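Local structure of mRNA export factor (Human herpesvirus 1, 4YXP) at residues A197-R202 and A213-G218. The protein regulates viral gene expression, inhibits host splicing and mediates nuclear export of intronless viral mRNAs, here represented by its C-terminal folded, zinc-binding, dimer-forming domain. Sequence-based numbering, arbitrary orientation.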
loop_
_atom_site.group_PDB
_atom_site.type_symbol
_atom_site.label_atom_id
_atom_site.label_comp_id
_atom_site.label_asym_id
_atom_site.label_seq_id
_atom_site.Cartn_x
_atom_site.Cartn_y
_atom_site.Cartn_z
ATOM N N ALA B 197 -4.725 -4.539 -13.845
ATOM C CA ALA B 197 -6.038 -3.922 -13.666
ATOM C C ALA B 197 -7.111 -4.707 -14.416
ATOM O O ALA B 197 -8.216 -4.903 -13.908
ATOM C CB ALA B 197 -6.022 -2.475 -14.130
ATOM N N ARG B 198 -6.785 -5.145 -15.629
ATOM C CA ARG B 198 -7.718 -5.930 -16.427
ATOM C C ARG B 198 -8.017 -7.251 -15.730
ATOM O O ARG B 198 -9.172 -7.637 -15.591
ATOM C CB ARG B 198 -7.160 -6.184 -17.830
ATOM C CG ARG B 198 -7.226 -4.973 -18.746
ATOM C CD ARG B 198 -6.411 -5.175 -20.020
ATOM N NE ARG B 198 -6.909 -6.262 -20.863
ATOM C CZ ARG B 198 -7.828 -6.125 -21.816
ATOM N NH1 ARG B 198 -8.385 -4.944 -22.056
ATOM N NH2 ARG B 198 -8.201 -7.178 -22.534
ATOM N N LEU B 199 -6.969 -7.936 -15.286
ATOM C CA LEU B 199 -7.132 -9.221 -14.620
ATOM C C LEU B 199 -7.930 -9.053 -13.324
ATOM O O LEU B 199 -8.856 -9.812 -13.058
ATOM C CB LEU B 199 -5.767 -9.855 -14.340
ATOM C CG LEU B 199 -5.757 -11.279 -13.783
ATOM C CD1 LEU B 199 -6.497 -12.243 -14.707
ATOM C CD2 LEU B 199 -4.328 -11.752 -13.570
ATOM N N ALA B 200 -7.579 -8.047 -12.526
ATOM C CA ALA B 200 -8.289 -7.794 -11.275
ATOM C C ALA B 200 -9.766 -7.505 -11.530
ATOM O O ALA B 200 -10.634 -7.925 -10.761
ATOM C CB ALA B 200 -7.648 -6.637 -10.521
ATOM N N ASN B 201 -10.048 -6.792 -12.615
ATOM C CA ASN B 201 -11.420 -6.444 -12.963
ATOM C C ASN B 201 -12.257 -7.692 -13.234
ATOM O O ASN B 201 -13.376 -7.807 -12.745
ATOM C CB ASN B 201 -11.452 -5.520 -14.183
ATOM C CG ASN B 201 -12.864 -5.234 -14.658
ATOM O OD1 ASN B 201 -13.347 -5.841 -15.618
ATOM N ND2 ASN B 201 -13.537 -4.311 -13.985
ATOM N N ARG B 202 -11.714 -8.623 -14.012
ATOM C CA ARG B 202 -12.438 -9.849 -14.335
ATOM C C ARG B 202 -12.662 -10.685 -13.079
ATOM O O ARG B 202 -13.700 -11.332 -12.930
ATOM C CB ARG B 202 -11.686 -10.676 -15.378
ATOM C CG ARG B 202 -11.323 -9.928 -16.649
ATOM C CD ARG B 202 -12.540 -9.430 -17.406
ATOM N NE ARG B 202 -12.159 -8.858 -18.696
ATOM C CZ ARG B 202 -11.631 -7.646 -18.856
ATOM N NH1 ARG B 202 -11.419 -6.861 -17.806
ATOM N NH2 ARG B 202 -11.311 -7.218 -20.070
ATOM N N ALA B 213 -7.793 -13.226 -23.540
ATOM C CA ALA B 213 -7.688 -11.891 -24.125
ATOM C C ALA B 213 -7.480 -10.833 -23.043
ATOM O O ALA B 213 -6.943 -9.755 -23.309
ATOM C CB ALA B 213 -8.932 -11.574 -24.947
ATOM N N THR B 214 -7.910 -11.147 -21.825
ATOM C CA THR B 214 -7.698 -10.273 -20.681
ATOM C C THR B 214 -6.211 -9.958 -20.516
ATOM O O THR B 214 -5.842 -8.842 -20.149
ATOM C CB THR B 214 -8.233 -10.912 -19.383
ATOM O OG1 THR B 214 -9.616 -11.257 -19.548
ATOM C CG2 THR B 214 -8.089 -9.955 -18.200
ATOM N N LEU B 215 -5.365 -10.947 -20.793
ATOM C CA LEU B 215 -3.919 -10.791 -20.673
ATOM C C LEU B 215 -3.264 -10.422 -22.005
ATOM O O LEU B 215 -2.039 -10.469 -22.134
ATOM C CB LEU B 215 -3.281 -12.081 -20.139
ATOM C CG LEU B 215 -3.520 -12.503 -18.681
ATOM C CD1 LEU B 215 -3.266 -11.355 -17.709
ATOM C CD2 LEU B 215 -4.915 -13.069 -18.488
ATOM N N GLY B 216 -4.075 -10.063 -22.995
ATOM C CA GLY B 216 -3.556 -9.656 -24.289
ATOM C C GLY B 216 -3.170 -10.813 -25.187
ATOM O O GLY B 216 -2.395 -10.646 -26.128
ATOM N N VAL B 217 -3.718 -11.989 -24.893
ATOM C CA VAL B 217 -3.378 -13.206 -25.619
ATOM C C VAL B 217 -4.544 -13.627 -26.503
ATOM O O VAL B 217 -5.648 -13.871 -26.015
ATOM C CB VAL B 217 -2.989 -14.337 -24.640
ATOM C CG1 VAL B 217 -2.741 -15.650 -25.379
ATOM C CG2 VAL B 217 -1.752 -13.938 -23.846
ATOM N N GLY B 218 -4.289 -13.711 -27.807
ATOM C CA GLY B 218 -5.303 -14.120 -28.761
ATOM C C GLY B 218 -5.428 -15.627 -28.881
ATOM O O GLY B 218 -4.696 -16.379 -28.238
#
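Arg198, on the helix, grips two successive backbone carbonyls of the short 3-10 turn with one edge of its guanidinium. NE gives a nearly straight hydrogen bond to Thr214 O (2.9 Å, 171° at the hydrogen), with the oxygen close to the guanidinium plane. The bond from NH2 to Ala213 O (3.0 Å) is more bent, and this donor stands above the carbonyl plane. Gly216 N reaches the same Ala213 oxygen from the opposite face, closing the turn, so two donors hold that carbonyl. The bend of the Arg198 chain at chi3 (64°) turns NE toward the turn, and NH1 bonds to Arg180 O; with all three nitrogens engaged, rotation of the group should be limited.

The apolar part centres on Thr214, whose methyl CG2 lies anti to the backbone N and is directed at the helix. It packs 3.6 Å from Arg202 CG and also touches Arg198 CB and the backbone N of Leu199. The Arg202 chain bends at CD (chi2 -62°). The same methyl lies 4.2 Å above its guanidinium plane, over the centre. Arg202 NH2 in turn sits 3.9 Å above the Arg198 guanidinium plane, offset toward the rim, where like charges may repel. Thr214 OG1 is hydrogen-bonded to Asp211 O, within its own loop. Beside this, Leu199 CD1 meets Leu215 CD2 at 4.2 Å, a looser apolar contact between methyl ends.

The contact thus pins the loop that follows helix 188-204 back onto that same helix, inside the CHC2-type zinc-finger region but away from the metal. On its apolar side, Leu199 also packs on Thr122 and Cys126 of helix 112-132 and on Thr146 of helix 146-167, while Leu215 touches Leu136 in the loop that follows helix 112-132.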